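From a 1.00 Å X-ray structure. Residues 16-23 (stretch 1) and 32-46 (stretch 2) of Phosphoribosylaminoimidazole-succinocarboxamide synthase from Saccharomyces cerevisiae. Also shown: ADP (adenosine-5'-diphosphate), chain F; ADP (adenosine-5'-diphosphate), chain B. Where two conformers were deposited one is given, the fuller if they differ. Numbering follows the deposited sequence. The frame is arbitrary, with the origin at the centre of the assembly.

Stretch 1 16-23: ARGKVRDI
Stretch 2 32-46: LFVATDRISAYDVIM

The two stretches meet as antiparallel strands, 21-23 against 32-35, whose axes make an angle of 161° and approach to 4.5 Å. Register follows from CA-CA separations: Arg-21 CA to Ala-35 CA 4.3 Å, Asp-22 CA to Val-34 CA 5.0 Å, Ile-23 CA to Phe-33 CA 4.7 Å. Phi/psi is extended in both paired strands, for example -104/147 at Arg-21 and -111/97 at Phe-33, while Val-20, just before the first of them, is at -118/-37. Asp-22 and Val-34 form the hydrogen-bonded pair, Asp-22 N to Val-34 O 2.8 Å and Val-34 N to Asp-22 O 2.9 Å. The flanking non-hydrogen-bonded pairs leave CA-H...O contacts, Arg-21 CA to Val-34 O at 3.0 Å and Ile-23 CA to Leu-32 O at 3.3 Å. Where the ladder ends, Val-20 O accepts both Thr-36 N (2.9 Å) and Thr-36 OG1 (2.6 Å), the threonine being p. Stretch 1 also folds on itself: Ile-23 N reaches Ala-16 O at 2.8 Å, and Gly-18 N reaches Arg-21 O at 2.8 Å.

The charged centre is Arg-38 (chi m, t, m, then -99°), whose CA-CB bond points toward stretch 1. Its guanidinium gathers carbonyls from residues 18-21: NE to Lys-19 O 2.8 Å at 167°, NH1 to Gly-18 O 2.8 Å, and a weak bond from NH1 to Arg-21 O at 3.2 Å. A salt bridge neutralises it, with Asp-22 OD2 2.8 Å from Arg-38 NH2 and 2.9 Å from Arg-38 NH1. Asp-22 (m) also engages Arg-17 NE through OD1 at 2.9 Å, so one carboxylate serves two arginines and offsets their like charges, Arg-17 NE and Arg-38 NH2 lying 4.4 Å apart. Lys-19 NZ to Asp-43 OD2, at 3.8 Å, is a long salt bridge.

Apolar packing is concentrated on the sheet face carrying Arg-21, Ile-23, Phe-33 and Ala-35. Ile-23 (m, t) places CD1 3.8 Å from Phe-33 CE2, while Arg-21 (m, t, t, 80°) lays its CD over one face of the phenylalanine (t, -110°), 3.4 Å from Phe-33 CZ. Val-20 (t) brings CG1 to 4.3 Å from Ala-35 CB.

Two ADP molecules border the contact. Chain B's phosphates receive Lys-19 N at O3B and Arg-21 N at O2A, each 2.7 Å, with Val-20 N to O2A at 2.8 Å; Lys-19 NZ (m, t, m, m) also reaches O3B at 2.7 Å. Chain F sits at the type I' turn from Ala-41 to Val-44: Tyr-42 N (52/38) meets O1A at 2.8 Å, and Asp-43 N (67/20) meets O3A at 2.7 Å.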

# COMPACT_ATOMS: atom_id res chain seq x y z
N ALA A 16 -1.30 17.17 4.49
CA ALA A 16 -0.97 16.81 3.15
C ALA A 16 -2.16 16.20 2.51
O ALA A 16 -2.99 15.63 3.16
CB ALA A 16 0.14 15.79 3.14
N ARG A 17 -2.19 16.25 1.20
CA ARG A 17 -2.92 15.28 0.44
C ARG A 17 -1.94 14.55 -0.41
O ARG A 17 -1.20 15.14 -1.18
CB ARG A 17 -3.98 15.90 -0.44
CG ARG A 17 -5.11 16.46 0.31
CD ARG A 17 -6.28 16.74 -0.59
NE ARG A 17 -7.46 17.12 0.14
CZ ARG A 17 -7.77 18.36 0.48
NH1 ARG A 17 -8.86 18.59 1.17
NH2 ARG A 17 -7.01 19.36 0.11
N GLY A 18 -1.93 13.24 -0.26
CA GLY A 18 -1.20 12.38 -1.15
C GLY A 18 -2.09 12.04 -2.30
O GLY A 18 -3.13 12.63 -2.51
N LYS A 19 -1.70 11.05 -3.06
CA LYS A 19 -2.53 10.64 -4.15
C LYS A 19 -3.83 10.08 -3.66
O LYS A 19 -4.82 10.17 -4.35
CB LYS A 19 -1.78 9.73 -5.07
CG LYS A 19 -0.68 10.52 -5.77
CD LYS A 19 0.12 9.68 -6.72
CE LYS A 19 0.88 8.54 -6.02
NZ LYS A 19 1.89 9.07 -5.05
N VAL A 20 -3.79 9.46 -2.52
CA VAL A 20 -4.96 8.79 -2.00
C VAL A 20 -5.44 9.37 -0.71
O VAL A 20 -6.63 9.40 -0.48
CB VAL A 20 -4.64 7.29 -1.81
CG1 VAL A 20 -5.73 6.58 -1.06
CG2 VAL A 20 -4.43 6.67 -3.16
N ARG A 21 -4.55 9.78 0.16
CA ARG A 21 -4.94 10.17 1.46
C ARG A 21 -4.96 11.64 1.65
O ARG A 21 -4.18 12.38 1.07
CB ARG A 21 -4.05 9.53 2.47
CG ARG A 21 -4.27 8.04 2.40
CD ARG A 21 -3.19 7.25 2.93
NE ARG A 21 -3.56 5.88 2.92
CZ ARG A 21 -3.53 5.09 1.88
NH1 ARG A 21 -2.86 5.40 0.80
NH2 ARG A 21 -4.17 3.94 1.96
N ASP A 22 -5.88 12.06 2.48
CA ASP A 22 -5.94 13.41 3.01
C ASP A 22 -5.55 13.28 4.45
O ASP A 22 -6.11 12.47 5.16
CB ASP A 22 -7.32 14.01 2.90
CG ASP A 22 -7.77 14.25 1.51
OD1 ASP A 22 -8.87 14.84 1.37
OD2 ASP A 22 -7.08 13.92 0.55
N ILE A 23 -4.57 14.05 4.85
CA ILE A 23 -3.95 13.85 6.14
C ILE A 23 -4.06 15.12 6.90
O ILE A 23 -3.58 16.15 6.43
CB ILE A 23 -2.54 13.43 5.96
CG1 ILE A 23 -2.48 12.19 5.07
CG2 ILE A 23 -1.89 13.16 7.31
CD1 ILE A 23 -1.15 11.81 4.71
N LEU A 32 -4.89 12.47 11.38
CA LEU A 32 -6.10 11.88 10.86
C LEU A 32 -5.76 11.51 9.43
O LEU A 32 -5.51 12.36 8.60
CB LEU A 32 -7.22 12.87 10.94
CG LEU A 32 -8.49 12.48 10.27
CD1 LEU A 32 -9.03 11.24 10.89
CD2 LEU A 32 -9.48 13.62 10.31
N PHE A 33 -5.73 10.22 9.17
CA PHE A 33 -5.15 9.67 7.97
C PHE A 33 -6.31 9.11 7.16
O PHE A 33 -6.78 8.03 7.45
CB PHE A 33 -4.20 8.59 8.47
CG PHE A 33 -3.26 8.05 7.46
CD1 PHE A 33 -3.38 6.77 6.98
CD2 PHE A 33 -2.20 8.78 7.07
CE1 PHE A 33 -2.44 6.26 6.13
CE2 PHE A 33 -1.24 8.27 6.22
CZ PHE A 33 -1.39 7.01 5.75
N VAL A 34 -6.78 9.89 6.23
CA VAL A 34 -8.02 9.60 5.56
C VAL A 34 -7.72 9.07 4.20
O VAL A 34 -7.15 9.77 3.39
CB VAL A 34 -8.91 10.84 5.45
CG1 VAL A 34 -10.25 10.39 4.95
CG2 VAL A 34 -9.02 11.56 6.76
N ALA A 35 -8.12 7.85 3.93
CA ALA A 35 -8.00 7.31 2.60
C ALA A 35 -9.22 7.70 1.84
O ALA A 35 -10.31 7.25 2.14
CB ALA A 35 -7.83 5.83 2.64
N THR A 36 -9.05 8.55 0.87
CA THR A 36 -10.10 8.91 -0.01
C THR A 36 -10.30 7.79 -1.00
O THR A 36 -9.68 6.75 -0.89
CB THR A 36 -9.83 10.22 -0.72
OG1 THR A 36 -8.87 10.01 -1.74
CG2 THR A 36 -9.44 11.30 0.24
N ASP A 37 -11.17 8.03 -1.94
CA ASP A 37 -11.48 7.11 -2.99
C ASP A 37 -10.74 7.41 -4.25
O ASP A 37 -11.02 6.82 -5.28
CB ASP A 37 -12.96 7.07 -3.20
CG ASP A 37 -13.66 6.47 -2.05
OD1 ASP A 37 -14.85 6.79 -1.86
OD2 ASP A 37 -13.07 5.68 -1.32
N ARG A 38 -9.79 8.32 -4.20
CA ARG A 38 -8.99 8.59 -5.33
C ARG A 38 -8.18 7.36 -5.69
O ARG A 38 -7.85 6.53 -4.87
CB ARG A 38 -8.03 9.73 -5.04
CG ARG A 38 -8.75 11.04 -4.76
CD ARG A 38 -7.81 12.19 -4.68
NE ARG A 38 -6.80 12.07 -3.66
CZ ARG A 38 -6.85 12.64 -2.47
NH1 ARG A 38 -5.83 12.54 -1.65
NH2 ARG A 38 -7.91 13.30 -2.08
N ILE A 39 -7.84 7.26 -6.94
CA ILE A 39 -6.96 6.21 -7.38
C ILE A 39 -6.01 6.81 -8.36
O ILE A 39 -6.35 7.70 -9.10
CB ILE A 39 -7.73 5.04 -7.96
CG1 ILE A 39 -6.83 3.87 -8.28
CG2 ILE A 39 -8.54 5.45 -9.16
CD1 ILE A 39 -7.58 2.60 -8.54
N SER A 40 -4.80 6.32 -8.33
CA SER A 40 -3.75 6.84 -9.16
C SER A 40 -3.06 5.70 -9.81
O SER A 40 -3.09 4.58 -9.37
CB SER A 40 -2.79 7.60 -8.30
OG SER A 40 -2.20 6.77 -7.33
N ALA A 41 -2.39 6.00 -10.90
CA ALA A 41 -1.55 5.01 -11.53
C ALA A 41 -0.48 5.78 -12.21
O ALA A 41 -0.72 6.85 -12.74
CB ALA A 41 -2.32 4.21 -12.51
N TYR A 42 0.71 5.25 -12.18
CA TYR A 42 1.84 5.93 -12.76
C TYR A 42 1.94 7.33 -12.22
O TYR A 42 2.31 8.25 -12.94
CB TYR A 42 1.80 5.88 -14.27
CG TYR A 42 1.65 4.49 -14.78
CD1 TYR A 42 2.66 3.59 -14.70
CD2 TYR A 42 0.48 4.09 -15.36
CE1 TYR A 42 2.51 2.32 -15.20
CE2 TYR A 42 0.31 2.86 -15.87
CZ TYR A 42 1.31 1.97 -15.78
OH TYR A 42 1.13 0.73 -16.32
N ASP A 43 1.64 7.49 -10.95
CA ASP A 43 1.80 8.76 -10.25
C ASP A 43 0.86 9.82 -10.71
O ASP A 43 1.08 10.97 -10.41
CB ASP A 43 3.22 9.24 -10.23
CG ASP A 43 4.07 8.40 -9.38
OD1 ASP A 43 5.15 8.03 -9.83
OD2 ASP A 43 3.67 8.08 -8.25
N VAL A 44 -0.23 9.45 -11.37
CA VAL A 44 -1.23 10.41 -11.72
C VAL A 44 -2.56 9.93 -11.21
O VAL A 44 -2.92 8.78 -11.34
CB VAL A 44 -1.28 10.44 -13.24
CG1 VAL A 44 -2.32 11.37 -13.69
CG2 VAL A 44 0.10 10.80 -13.80
N ILE A 45 -3.30 10.83 -10.63
CA ILE A 45 -4.58 10.53 -10.07
C ILE A 45 -5.58 10.51 -11.17
O ILE A 45 -5.61 11.36 -12.03
CB ILE A 45 -4.94 11.58 -9.03
CG1 ILE A 45 -3.90 11.60 -7.92
CG2 ILE A 45 -6.28 11.31 -8.45
CD1 ILE A 45 -4.03 12.76 -7.01
N MET A 46 -6.46 9.53 -11.16
CA MET A 46 -7.53 9.49 -12.11
C MET A 46 -8.49 10.60 -11.81
O MET A 46 -8.60 11.09 -10.71
CB MET A 46 -8.27 8.18 -12.02
CG MET A 46 -7.44 6.96 -12.32
SD MET A 46 -6.74 6.89 -13.94
CE MET A 46 -5.08 7.40 -13.62
PB ADP F . 0.79 5.75 -7.95
O1B ADP F . 0.33 7.16 -7.96
O2B ADP F . 2.13 5.53 -7.30
O3B ADP F . -0.31 4.83 -7.47
PA ADP F . 1.56 3.75 -9.39
O1A ADP F . 1.37 2.98 -10.64
O2A ADP F . 0.97 2.95 -8.29
O3A ADP F . 1.10 5.26 -9.45
O5' ADP F . 3.07 3.93 -9.03
C5' ADP F . 3.77 2.82 -8.50
C4' ADP F . 5.27 3.05 -8.38
O4' ADP F . 5.78 3.17 -9.70
C3' ADP F . 5.55 4.32 -7.63
O3' ADP F . 6.76 4.19 -6.91
C2' ADP F . 5.69 5.31 -8.75
O2' ADP F . 6.53 6.37 -8.38
C1' ADP F . 6.33 4.47 -9.83
N9 ADP F . 6.01 4.95 -11.17
C8 ADP F . 4.84 5.42 -11.55
N7 ADP F . 4.86 5.79 -12.83
C5 ADP F . 6.07 5.52 -13.29
C6 ADP F . 6.67 5.68 -14.59
N6 ADP F . 5.93 6.21 -15.60
N1 ADP F . 7.96 5.30 -14.70
C2 ADP F . 8.67 4.79 -13.65
N3 ADP F . 8.15 4.61 -12.41
C4 ADP F . 6.86 4.96 -12.20
PB ADP B . 1.36 9.05 -1.63
O1B ADP B . 1.37 7.59 -1.73
O2B ADP B . 2.69 9.61 -1.40
O3B ADP B . 0.72 9.80 -2.69
PA ADP B . -0.76 8.75 0.27
O1A ADP B . -0.61 7.30 0.37
O2A ADP B . -1.91 9.31 -0.42
O3A ADP B . 0.56 9.40 -0.30
O5' ADP B . -0.76 9.40 1.70
C5' ADP B . -0.04 8.92 2.81
C4' ADP B . 1.11 9.84 3.10
O4' ADP B . 1.31 9.80 4.51
C3' ADP B . 2.40 9.40 2.50
O3' ADP B . 3.26 10.51 2.33
C2' ADP B . 2.98 8.53 3.58
O2' ADP B . 4.36 8.35 3.47
C1' ADP B . 2.61 9.32 4.78
N9 ADP B . 2.54 8.60 6.02
C8 ADP B . 2.09 7.36 6.20
N7 ADP B . 2.06 7.01 7.46
C5 ADP B . 2.52 8.08 8.12
C6 ADP B . 2.71 8.40 9.48
N6 ADP B . 2.41 7.53 10.43
N1 ADP B . 3.27 9.56 9.81
C2 ADP B . 3.53 10.44 8.85
N3 ADP B . 3.31 10.30 7.55
C4 ADP B . 2.82 9.11 7.20